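Local coordinates for quinoline 2-oxidoreductase large subunit (Pseudomonas putida, PDB 1T3Q), which carries the molybdopterin cytosine dinucleotide cofactor of a molybdenum hydroxylase in the xanthine dehydrogenase family and probably serves in the oxidation of quinoline at its 2-position, at residues L304-D309 with D387-Q392; E440-R445 with A643-I648; E287-A292 with M709-P714; L37-M42 with I218-T223; A325-N328 with T332-V335. All coordinates share one frame; numbering follows the deposited sequence.

Contact 1: L304-D309 with D387-Q392; sequences LAFDGD and DRAARQ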
# COMPACT_ATOMS: atom_id res chain seq x y z
N LEU B 304 33.57 43.55 -18.01
CA LEU B 304 33.08 44.54 -17.06
C LEU B 304 33.90 45.82 -17.21
O LEU B 304 35.12 45.79 -17.17
CB LEU B 304 33.20 44.01 -15.63
CG LEU B 304 32.77 44.92 -14.48
CD1 LEU B 304 31.28 45.18 -14.55
CD2 LEU B 304 33.12 44.24 -13.15
N ALA B 305 33.21 46.94 -17.40
CA ALA B 305 33.87 48.23 -17.54
C ALA B 305 33.58 49.00 -16.26
O ALA B 305 32.48 48.91 -15.72
CB ALA B 305 33.32 48.97 -18.75
N PHE B 306 34.56 49.76 -15.77
CA PHE B 306 34.37 50.52 -14.55
C PHE B 306 35.19 51.80 -14.52
O PHE B 306 36.17 51.94 -15.26
CB PHE B 306 34.72 49.63 -13.34
CG PHE B 306 36.05 48.94 -13.45
CD1 PHE B 306 37.20 49.52 -12.93
CD2 PHE B 306 36.15 47.71 -14.09
CE1 PHE B 306 38.44 48.88 -13.04
CE2 PHE B 306 37.38 47.06 -14.20
CZ PHE B 306 38.52 47.64 -13.67
N ASP B 307 34.79 52.75 -13.68
CA ASP B 307 35.51 54.01 -13.60
C ASP B 307 36.63 53.95 -12.56
O ASP B 307 36.83 52.93 -11.90
CB ASP B 307 34.55 55.18 -13.33
CG ASP B 307 33.99 55.19 -11.92
OD1 ASP B 307 33.04 55.97 -11.68
OD2 ASP B 307 34.50 54.46 -11.04
N GLY B 308 37.36 55.05 -12.43
CA GLY B 308 38.48 55.11 -11.49
C GLY B 308 38.15 54.84 -10.04
O GLY B 308 39.05 54.59 -9.24
N ASP B 309 36.87 54.89 -9.70
CA ASP B 309 36.43 54.66 -8.33
C ASP B 309 35.90 53.24 -8.16
O ASP B 309 35.52 52.83 -7.06
CB ASP B 309 35.35 55.67 -7.95
CG ASP B 309 35.88 57.09 -7.86
OD1 ASP B 309 35.13 58.03 -8.20
OD2 ASP B 309 37.05 57.26 -7.44
N ASP B 387 36.31 40.88 -8.33
CA ASP B 387 37.49 40.78 -7.47
C ASP B 387 38.73 41.24 -8.23
O ASP B 387 39.62 41.87 -7.66
CB ASP B 387 37.71 39.34 -7.00
CG ASP B 387 36.94 39.00 -5.73
OD1 ASP B 387 37.21 37.92 -5.15
OD2 ASP B 387 36.09 39.80 -5.30
N ARG B 388 38.79 40.91 -9.51
CA ARG B 388 39.92 41.29 -10.35
C ARG B 388 39.96 42.80 -10.52
O ARG B 388 41.03 43.41 -10.53
CB ARG B 388 39.83 40.62 -11.72
CG ARG B 388 41.07 40.78 -12.58
CD ARG B 388 40.89 40.10 -13.92
NE ARG B 388 40.60 38.68 -13.78
CZ ARG B 388 40.18 37.90 -14.77
NH1 ARG B 388 39.94 36.61 -14.54
NH2 ARG B 388 39.98 38.40 -15.98
N ALA B 389 38.79 43.40 -10.68
CA ALA B 389 38.69 44.85 -10.84
C ALA B 389 39.17 45.52 -9.56
O ALA B 389 39.87 46.52 -9.60
CB ALA B 389 37.25 45.25 -11.14
N ALA B 390 38.77 44.96 -8.43
CA ALA B 390 39.16 45.50 -7.14
C ALA B 390 40.68 45.51 -7.01
O ALA B 390 41.27 46.54 -6.69
CB ALA B 390 38.53 44.69 -6.00
N ARG B 391 41.31 44.36 -7.25
CA ARG B 391 42.76 44.27 -7.15
C ARG B 391 43.45 45.26 -8.06
O ARG B 391 44.47 45.85 -7.70
CB ARG B 391 43.26 42.85 -7.48
CG ARG B 391 43.11 41.84 -6.35
CD ARG B 391 43.88 40.55 -6.67
NE ARG B 391 43.38 39.91 -7.88
CZ ARG B 391 42.30 39.14 -7.93
NH1 ARG B 391 41.92 38.60 -9.08
NH2 ARG B 391 41.61 38.88 -6.82
N GLN B 392 42.90 45.44 -9.26
CA GLN B 392 43.48 46.38 -10.21
C GLN B 392 43.45 47.81 -9.68
O GLN B 392 44.36 48.60 -9.94
CB GLN B 392 42.72 46.28 -11.54
CG GLN B 392 43.03 47.39 -12.52
CD GLN B 392 42.27 47.22 -13.83
OE1 GLN B 392 41.93 48.20 -14.50
NE2 GLN B 392 42.02 45.97 -14.21

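Contact 2: E440-R445 with A643-I648; sequences EAFRQR and AAIVEI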
# COMPACT_ATOMS: atom_id res chain seq x y z
N GLU B 440 42.30 41.65 7.48
CA GLU B 440 43.59 42.07 8.02
C GLU B 440 44.37 40.84 8.46
O GLU B 440 45.55 40.69 8.13
CB GLU B 440 43.38 43.01 9.21
N ALA B 441 43.72 39.95 9.20
CA ALA B 441 44.36 38.73 9.66
C ALA B 441 44.66 37.80 8.50
O ALA B 441 45.69 37.11 8.49
CB ALA B 441 43.48 38.02 10.68
N PHE B 442 43.77 37.76 7.51
CA PHE B 442 43.99 36.89 6.36
C PHE B 442 45.26 37.31 5.62
O PHE B 442 46.05 36.47 5.20
CB PHE B 442 42.82 36.96 5.38
CG PHE B 442 43.11 36.28 4.07
CD1 PHE B 442 43.20 34.90 4.00
CD2 PHE B 442 43.38 37.03 2.93
CE1 PHE B 442 43.56 34.27 2.81
CE2 PHE B 442 43.74 36.41 1.74
CZ PHE B 442 43.84 35.03 1.68
N ARG B 443 45.43 38.62 5.44
CA ARG B 443 46.60 39.16 4.75
C ARG B 443 47.88 38.73 5.46
O ARG B 443 48.90 38.47 4.82
CB ARG B 443 46.52 40.69 4.71
N GLN B 444 47.80 38.65 6.78
CA GLN B 444 48.94 38.26 7.61
C GLN B 444 49.20 36.77 7.39
O GLN B 444 50.34 36.34 7.21
CB GLN B 444 48.60 38.54 9.08
CG GLN B 444 49.79 38.76 10.00
N ARG B 445 48.13 35.98 7.40
CA ARG B 445 48.23 34.54 7.20
C ARG B 445 48.70 34.23 5.78
O ARG B 445 49.49 33.31 5.57
CB ARG B 445 46.87 33.89 7.47
CG ARG B 445 46.82 32.40 7.22
CD ARG B 445 45.41 31.86 7.41
NE ARG B 445 45.25 30.54 6.80
CZ ARG B 445 44.09 29.90 6.68
NH1 ARG B 445 42.97 30.46 7.12
NH2 ARG B 445 44.05 28.70 6.10
N ALA B 643 32.32 33.54 1.46
CA ALA B 643 33.74 33.85 1.35
C ALA B 643 34.46 32.54 1.60
O ALA B 643 34.14 31.81 2.54
CB ALA B 643 34.16 34.89 2.38
N ALA B 644 35.43 32.23 0.75
CA ALA B 644 36.19 31.01 0.87
C ALA B 644 37.67 31.31 0.89
O ALA B 644 38.13 32.25 0.24
CB ALA B 644 35.86 30.06 -0.28
N ILE B 645 38.41 30.52 1.66
CA ILE B 645 39.85 30.66 1.72
C ILE B 645 40.40 29.33 1.24
O ILE B 645 40.02 28.27 1.74
CB ILE B 645 40.34 30.93 3.16
CG1 ILE B 645 39.89 32.33 3.60
CG2 ILE B 645 41.86 30.83 3.21
CD1 ILE B 645 40.32 32.71 5.01
N VAL B 646 41.27 29.39 0.23
CA VAL B 646 41.86 28.18 -0.33
C VAL B 646 43.37 28.25 -0.22
O VAL B 646 43.96 29.34 -0.22
CB VAL B 646 41.50 27.99 -1.82
CG1 VAL B 646 39.99 27.93 -2.00
CG2 VAL B 646 42.11 29.10 -2.66
N GLU B 647 43.99 27.09 -0.10
CA GLU B 647 45.44 27.00 -0.01
C GLU B 647 45.91 26.09 -1.13
O GLU B 647 45.45 24.96 -1.26
CB GLU B 647 45.87 26.40 1.33
CG GLU B 647 47.36 26.08 1.40
CD GLU B 647 47.73 25.28 2.63
OE1 GLU B 647 47.81 25.88 3.73
OE2 GLU B 647 47.94 24.06 2.51
N ILE B 648 46.82 26.60 -1.96
CA ILE B 648 47.35 25.84 -3.07
C ILE B 648 48.84 25.56 -2.84
O ILE B 648 49.60 26.48 -2.56
CB ILE B 648 47.21 26.62 -4.39
CG1 ILE B 648 45.73 26.91 -4.67
CG2 ILE B 648 47.81 25.82 -5.54
CD1 ILE B 648 45.51 27.83 -5.86

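Contact 3: E287-A292 with M709-P714; sequences ENFLGA and MDYLIP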
# COMPACT_ATOMS: atom_id res chain seq x y z
N GLU B 287 24.20 4.20 -15.32
CA GLU B 287 23.05 4.71 -16.05
C GLU B 287 22.72 6.13 -15.58
O GLU B 287 22.22 6.94 -16.37
CB GLU B 287 21.84 3.80 -15.83
CG GLU B 287 22.08 2.36 -16.25
CD GLU B 287 20.87 1.49 -16.02
OE1 GLU B 287 20.14 1.23 -17.00
OE2 GLU B 287 20.64 1.09 -14.86
N ASN B 288 22.99 6.44 -14.32
CA ASN B 288 22.71 7.78 -13.83
C ASN B 288 23.63 8.77 -14.54
O ASN B 288 23.22 9.89 -14.86
CB ASN B 288 22.92 7.89 -12.32
CG ASN B 288 22.30 9.14 -11.73
OD1 ASN B 288 21.08 9.21 -11.52
ND2 ASN B 288 23.12 10.14 -11.49
N PHE B 289 24.87 8.37 -14.80
CA PHE B 289 25.80 9.25 -15.51
C PHE B 289 25.46 9.28 -17.01
O PHE B 289 25.51 10.33 -17.63
CB PHE B 289 27.24 8.78 -15.33
CG PHE B 289 27.85 9.17 -14.01
CD1 PHE B 289 28.25 8.20 -13.10
CD2 PHE B 289 27.99 10.51 -13.66
CE1 PHE B 289 28.79 8.56 -11.86
CE2 PHE B 289 28.52 10.88 -12.43
CZ PHE B 289 28.92 9.90 -11.52
N LEU B 290 25.09 8.13 -17.55
CA LEU B 290 24.77 8.01 -18.98
C LEU B 290 23.44 8.57 -19.46
O LEU B 290 23.39 9.29 -20.46
CB LEU B 290 24.82 6.53 -19.40
CG LEU B 290 26.17 5.87 -19.63
CD1 LEU B 290 25.98 4.36 -19.70
CD2 LEU B 290 26.79 6.40 -20.92
N GLY B 291 22.36 8.23 -18.76
CA GLY B 291 21.04 8.65 -19.20
C GLY B 291 20.15 9.56 -18.38
O GLY B 291 18.96 9.63 -18.66
N ALA B 292 20.69 10.24 -17.38
CA ALA B 292 19.87 11.16 -16.61
C ALA B 292 20.10 12.48 -17.33
O ALA B 292 19.93 12.56 -18.55
CB ALA B 292 20.35 11.24 -15.17
N MET B 709 34.71 6.43 -9.58
CA MET B 709 36.17 6.39 -9.59
C MET B 709 36.68 7.53 -10.47
O MET B 709 37.74 8.09 -10.23
CB MET B 709 36.67 5.05 -10.13
CG MET B 709 36.52 3.91 -9.16
SD MET B 709 37.72 4.02 -7.82
CE MET B 709 38.71 2.60 -8.19
N ASP B 710 35.91 7.87 -11.50
CA ASP B 710 36.31 8.96 -12.39
C ASP B 710 35.57 10.25 -12.12
O ASP B 710 36.01 11.32 -12.54
CB ASP B 710 36.14 8.55 -13.85
CG ASP B 710 37.16 7.51 -14.28
OD1 ASP B 710 38.35 7.65 -13.92
OD2 ASP B 710 36.77 6.56 -14.99
N TYR B 711 34.43 10.16 -11.43
CA TYR B 711 33.65 11.34 -11.08
C TYR B 711 33.82 11.51 -9.58
O TYR B 711 33.24 10.76 -8.79
CB TYR B 711 32.17 11.15 -11.41
CG TYR B 711 31.40 12.45 -11.30
CD1 TYR B 711 31.47 13.41 -12.31
CD2 TYR B 711 30.64 12.74 -10.16
CE1 TYR B 711 30.81 14.64 -12.18
CE2 TYR B 711 29.97 13.96 -10.03
CZ TYR B 711 30.06 14.91 -11.04
OH TYR B 711 29.43 16.12 -10.91
N LEU B 712 34.61 12.50 -9.20
CA LEU B 712 34.93 12.75 -7.81
C LEU B 712 34.03 13.75 -7.09
O LEU B 712 34.03 14.94 -7.44
CB LEU B 712 36.38 13.22 -7.71
CG LEU B 712 37.39 12.50 -8.61
CD1 LEU B 712 38.76 13.14 -8.43
CD2 LEU B 712 37.43 11.02 -8.26
N ILE B 713 33.27 13.29 -6.10
CA ILE B 713 32.45 14.20 -5.33
C ILE B 713 33.14 14.38 -3.98
O ILE B 713 33.89 13.51 -3.53
CB ILE B 713 31.00 13.70 -5.12
CG1 ILE B 713 31.00 12.34 -4.42
CG2 ILE B 713 30.26 13.66 -6.47
CD1 ILE B 713 29.62 11.92 -3.98
N PRO B 714 32.90 15.51 -3.32
CA PRO B 714 33.54 15.76 -2.03
C PRO B 714 33.34 14.75 -0.91
O PRO B 714 32.27 14.16 -0.75
CB PRO B 714 33.08 17.17 -1.66
CG PRO B 714 31.87 17.42 -2.53
CD PRO B 714 32.19 16.70 -3.80

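Contact 4: L37-M42 with I218-T223; sequences LVLSGM and ILWTAT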
# COMPACT_ATOMS: atom_id res chain seq x y z
N LEU B 37 10.60 -0.77 -2.34
CA LEU B 37 9.23 -1.21 -2.58
C LEU B 37 9.15 -2.63 -3.13
O LEU B 37 9.91 -3.01 -4.02
CB LEU B 37 8.53 -0.24 -3.55
CG LEU B 37 7.06 -0.52 -3.87
CD1 LEU B 37 6.19 -0.21 -2.66
CD2 LEU B 37 6.62 0.34 -5.06
N VAL B 38 8.22 -3.41 -2.59
CA VAL B 38 8.02 -4.78 -3.03
C VAL B 38 6.56 -4.98 -3.42
O VAL B 38 5.66 -4.75 -2.61
CB VAL B 38 8.37 -5.80 -1.91
CG1 VAL B 38 8.00 -7.22 -2.36
CG2 VAL B 38 9.86 -5.73 -1.59
N LEU B 39 6.34 -5.38 -4.67
CA LEU B 39 4.99 -5.63 -5.16
C LEU B 39 4.92 -7.06 -5.69
O LEU B 39 5.87 -7.56 -6.31
CB LEU B 39 4.63 -4.65 -6.28
CG LEU B 39 4.55 -3.17 -5.93
CD1 LEU B 39 4.07 -2.41 -7.15
CD2 LEU B 39 3.60 -2.95 -4.77
N SER B 40 3.80 -7.72 -5.43
CA SER B 40 3.60 -9.10 -5.87
C SER B 40 3.71 -9.23 -7.39
O SER B 40 3.18 -8.41 -8.13
CB SER B 40 2.22 -9.59 -5.41
OG SER B 40 2.00 -10.93 -5.82
N GLY B 41 4.43 -10.26 -7.83
CA GLY B 41 4.60 -10.50 -9.26
C GLY B 41 5.45 -9.48 -9.99
O GLY B 41 5.54 -9.48 -11.21
N MET B 42 6.10 -8.61 -9.22
CA MET B 42 6.95 -7.56 -9.76
C MET B 42 8.04 -8.05 -10.71
O MET B 42 8.79 -8.97 -10.39
CB MET B 42 7.58 -6.81 -8.58
CG MET B 42 8.27 -5.51 -8.91
SD MET B 42 8.67 -4.67 -7.36
CE MET B 42 9.79 -5.83 -6.62
N ILE B 218 -0.89 2.98 -10.97
CA ILE B 218 -0.21 3.58 -9.83
C ILE B 218 1.25 3.60 -10.23
O ILE B 218 1.82 2.57 -10.60
CB ILE B 218 -0.34 2.74 -8.54
CG1 ILE B 218 -1.80 2.66 -8.09
CG2 ILE B 218 0.51 3.38 -7.43
CD1 ILE B 218 -1.99 1.83 -6.82
N LEU B 219 1.86 4.78 -10.19
CA LEU B 219 3.26 4.92 -10.52
C LEU B 219 4.02 5.44 -9.32
O LEU B 219 3.81 6.58 -8.89
CB LEU B 219 3.46 5.90 -11.69
CG LEU B 219 4.92 6.27 -11.98
CD1 LEU B 219 5.70 5.03 -12.41
CD2 LEU B 219 4.97 7.32 -13.08
N TRP B 220 4.88 4.60 -8.76
CA TRP B 220 5.73 4.99 -7.64
C TRP B 220 6.98 5.53 -8.31
O TRP B 220 7.55 4.87 -9.18
CB TRP B 220 6.13 3.78 -6.80
CG TRP B 220 5.08 3.27 -5.87
CD1 TRP B 220 4.93 3.60 -4.55
CD2 TRP B 220 4.08 2.30 -6.17
NE1 TRP B 220 3.89 2.87 -4.01
CE2 TRP B 220 3.35 2.07 -4.98
CE3 TRP B 220 3.72 1.60 -7.33
CZ2 TRP B 220 2.29 1.17 -4.91
CZ3 TRP B 220 2.66 0.70 -7.26
CH2 TRP B 220 1.96 0.49 -6.06
N THR B 221 7.40 6.73 -7.96
CA THR B 221 8.61 7.28 -8.56
C THR B 221 9.32 8.25 -7.64
O THR B 221 8.68 9.02 -6.93
CB THR B 221 8.31 7.97 -9.92
OG1 THR B 221 9.50 8.61 -10.39
CG2 THR B 221 7.19 9.00 -9.78
N ALA B 222 10.65 8.19 -7.64
CA ALA B 222 11.46 9.08 -6.82
C ALA B 222 11.52 10.42 -7.56
O ALA B 222 12.49 10.73 -8.25
CB ALA B 222 12.86 8.51 -6.66
N THR B 223 10.46 11.21 -7.41
CA THR B 223 10.37 12.49 -8.09
C THR B 223 10.14 13.66 -7.14
O THR B 223 9.65 13.49 -6.02
CB THR B 223 9.23 12.47 -9.13
OG1 THR B 223 9.18 13.73 -9.81
CG2 THR B 223 7.88 12.23 -8.43

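Contact 5: A325-N328 with T332-V335; sequences AYNN and TQLV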
# COMPACT_ATOMS: atom_id res chain seq x y z
N ALA B 325 21.29 16.54 -26.80
CA ALA B 325 20.44 16.17 -27.92
C ALA B 325 18.99 16.63 -27.92
O ALA B 325 18.41 16.81 -28.99
CB ALA B 325 20.48 14.65 -28.11
N TYR B 326 18.40 16.79 -26.74
CA TYR B 326 17.01 17.20 -26.62
C TYR B 326 16.82 18.21 -25.49
O TYR B 326 17.75 18.50 -24.73
CB TYR B 326 16.12 16.00 -26.30
CG TYR B 326 16.30 14.79 -27.19
CD1 TYR B 326 15.71 14.73 -28.45
CD2 TYR B 326 17.06 13.70 -26.77
CE1 TYR B 326 15.87 13.61 -29.27
CE2 TYR B 326 17.23 12.58 -27.58
CZ TYR B 326 16.63 12.54 -28.83
OH TYR B 326 16.79 11.43 -29.64
N ASN B 327 15.61 18.73 -25.38
CA ASN B 327 15.26 19.65 -24.31
C ASN B 327 14.68 18.75 -23.23
O ASN B 327 13.82 17.92 -23.51
CB ASN B 327 14.16 20.63 -24.73
CG ASN B 327 14.67 21.73 -25.64
OD1 ASN B 327 14.29 21.80 -26.81
ND2 ASN B 327 15.51 22.60 -25.10
N ASN B 328 15.16 18.91 -22.00
CA ASN B 328 14.62 18.13 -20.90
C ASN B 328 13.24 18.73 -20.62
O ASN B 328 12.99 19.88 -20.96
CB ASN B 328 15.47 18.30 -19.64
CG ASN B 328 15.44 19.73 -19.11
OD1 ASN B 328 16.36 20.51 -19.33
ND2 ASN B 328 14.35 20.07 -18.43
N THR B 332 13.88 22.51 -20.06
CA THR B 332 14.48 22.67 -21.39
C THR B 332 15.91 23.20 -21.29
O THR B 332 16.44 23.38 -20.19
CB THR B 332 13.65 23.61 -22.32
OG1 THR B 332 13.87 24.98 -21.97
CG2 THR B 332 12.17 23.30 -22.20
N GLN B 333 16.53 23.45 -22.43
CA GLN B 333 17.89 23.95 -22.45
C GLN B 333 17.98 25.38 -21.93
O GLN B 333 19.08 25.90 -21.72
CB GLN B 333 18.46 23.84 -23.87
CG GLN B 333 18.54 22.39 -24.34
CD GLN B 333 19.22 22.22 -25.68
OE1 GLN B 333 19.35 21.09 -26.18
NE2 GLN B 333 19.67 23.31 -26.27
N LEU B 334 16.84 26.01 -21.69
CA LEU B 334 16.82 27.39 -21.18
C LEU B 334 17.19 27.40 -19.70
O LEU B 334 17.39 28.46 -19.11
CB LEU B 334 15.44 28.02 -21.37
CG LEU B 334 14.89 28.10 -22.80
CD1 LEU B 334 13.65 28.99 -22.81
CD2 LEU B 334 15.96 28.67 -23.73
N VAL B 335 17.30 26.21 -19.12
CA VAL B 335 17.61 26.07 -17.70
C VAL B 335 18.98 26.64 -17.32
O VAL B 335 19.22 26.98 -16.16
CB VAL B 335 17.51 24.57 -17.26
CG1 VAL B 335 18.68 23.78 -17.80
CG2 VAL B 335 17.41 24.47 -15.75

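Contact 1: L304-D309 with D387-Q392
F306 and A389 form the tight half of this contact, a helix-on-sheet packing in which the last residue of strand 298-306 lays its ring against helix 375-393. The methyl carbon A389 CB sits over one face of the F306 ring, 3.9 Å from the ring centroid and 25° off its normal, a CH-pi contact. It is displaced from the middle of the ring toward one rim, so that A389 CB lies 3.6 Å from F306 CE2 and 3.7 Å from F306 CZ. F306 also touches V187 of strand 185-193 and L393 of the same helix, so the phenyl group is buried on several sides. Replacing F306 by an alanine is likely to open a gap between strand and helix and leave the A389 methyl without its aromatic partner.

The looser side belongs to Q392, one turn further on and exposed. Its chain runs out extended, with CG opposite the backbone N (chi1 168°), and this carries the amide to the rim of the ring: Q392 CD lies at the ring edge, in its plane, with Q392 OE1 3.6 Å from F306 CZ. The amide and ring planes are 56° apart. Beyond F306 the strand gives way to an exposed turn, where D309 N donates to D307 OD2 at 2.8 Å in an Asx turn, reaching the oxygen from above the carboxylate plane.

Contact 2: E440-R445 with A643-I648
The backbones of F442 and I645 keep 8.8 Å between their CA atoms where helix 439-450 passes over strand 636-649, so side chains alone bridge the gap. This is helix-on-sheet packing: the strand is an inner member of a four-stranded mixed sheet, and I645 points to the helix while V646 points away, onto A756 of helix 744-761.

I645 does the work from the strand side with both of its methyl groups. I645 CD1 reaches F442 CD1 at 3.8 Å, and I645 CG2 reaches F442 CE1 at 3.9 Å, so the adjacent ring atoms CD1 and CE1 each meet one branch as the two side chains slide past each other in opposite directions. F442 is held further by L456 and L458 of strand 454-467.

One turn along the helix, R445 stretches out from CG to NE, CG lying anti to the backbone N (chi1 177°), and this brings the guanidinium across the isoleucine, with I645 CG2 over one face. Here a charged, flat group merely lies against methyls, while F442 and I645 make the apolar pair. The charge is answered just past the isoleucine, on strand 655-665: R445 NH1 forms a salt bridge with D659, and NH2 a hydrogen bond with T658 OG1. Held in this way, R445 NH1 rests 4.1 Å from I645 CD1 and equally 4.1 Å from I645 CG2.

Contact 3: E287-A292 with M709-P714
F289 and Y711 meet ring to ring, and their two side chains carry the whole contact. The far rim of the phenyl group leans onto the root of the tyrosine: F289 CE2 is 3.5 Å from Y711 CG, and F289 CZ is 3.5 Å from Y711 CB. F289 CE2 hangs over one face of the tyrosine ring, 3.4 Å above the ring plane and shifted toward its rim. With centroids 5.0 Å apart and planes at 55°, the pair is an oblique one that fits neither a stack nor an edge-to-face geometry. With chi1 of Y711 at -169°, CG lies across from the backbone N, and the ring extends toward helix 285-291.

The next shell holds the tyrosine's other end. Y711 OH is hydrogen-bonded to S197 N, with a weaker bond to E693 OE2, while V196 packs against its side chain. Cutting Y711 back to an alanine is likely to leave F289 CE2 and CZ without the ring they rest on and the S197 amide without its hydroxyl partner.

Further out, the loop 709-714, which has no regular helix or strand, lies where the large, medium and small subunits converge. D710 packs on H258 of the medium subunit, whereas P714 O accepts a hydrogen bond from Y147 OH of the small subunit. The Y711 side chain is about 13 Å from a bound FAD and about 13 Å from an iron-sulfur cluster. Two buried rings meet here through carbon atoms, so the attraction is dispersive, and the polar hold on the hydroxyl, from S197 and weakly from E693, is likely to orient the tyrosine.

Contact 4: L37-M42 with I218-T223
L37 and L39 both reach W220 from the same side of its indole, and the tryptophan side chain can be followed from root to tip. W220 CB is already 3.9 Å from L37 CD2. At W220 CG the same methyl comes to 3.4 Å, and at W220 CD2 it is again 3.4 Å away, because L37 CD2 stands over the five-membered ring, 3.4 Å from that ring's centroid and 14° off its normal. This is a close CH-pi contact. The leucine comes in at about a right angle to the indole, and its CG, placed anti to the backbone N (chi1 -178°), puts CD2 over the pyrrole half of the ring. W220 NE1 has L37 CD1 beside it at 4.1 Å, but its hydrogen bond goes to a glycerol molecule, probably from the crystallisation liquor.

The other face of the indole is occupied by I218 CG2, two residues back on the same strand. That strand, 216-221, belongs to a seven-stranded mixed sheet. Strand 43-49, which the loop 37-42 leads into, is a member of the same sheet, so the contact ties the entry of one strand, in the a/b hammerhead region, to the face of another. The loop reverses through a type II turn from L39 to M42, with G41 at a positive phi and M42 N bonded to L39 O.

Past the ring fusion, the benzene half is met by L39. W220 CZ3 meets L39 CD1 at 3.4 Å, in an oblique approach, and W220 CH2 at the tip lies 3.7 Å from L39 CD1 and 4.0 Å from L39 CD2.

Contact 5: A325-N328 with T332-V335
T332, which meets N327 and N328, has a positive phi of 65°, unusual for a branched residue. The twist folds the chain back on itself, so that the CA atoms of N327 and T332 are only 4.3 Å apart. The backbone tie across the contact is weak: T332 N to N328 O at 2.9 Å, with a bent N-H...O angle of 128°. Alongside it, T332 CB packs 3.9 Å from N327 CB, and T332 CG2 lies 3.7 Å from N328 O.

The threonine's hydroxyl then turns to its own segment. T332 OG1 accepts from L334 N at 3.2 Å in a nearly straight bond (165°), an ST turn, while T332 O accepts from V335 N, and these two bonds accompany the helix-like phi/psi of 333-335. Q333 runs out extended past N327 toward the backbone of Y326.

Everything that touches is buried. The fold-back belongs to the loop joining strand 312-322 to helix 337-342. N327 and Q333 both rest on V166 of strand 165-170, with L334 on neighbouring S167, while Y326 packs against strand 99-101 and anchors its OH to E114 and R110.

How the contacts relate
Contacts 1 and 2 lie on the same side of the chain's centre, each over 30 Å from it, with centres 21 Å apart and nearest atoms about 8 Å apart. Both approach helix 744-761 near its far end, at D759, which F442 touches and with which R391 makes a long, weak ion pair; E743 of the molybdenum pocket precedes its start. Contact 4 lies beyond the centre, 57 Å from contact 1 between centres, yet its segment 218-223 runs straight into Q224 of the same pocket. Contacts 3 and 5 occupy the middle: their centres are 20 Å apart, with about 7 Å between nearest atoms. Contact 3 faces neighbouring subunits; contact 5 is enclosed within its chain.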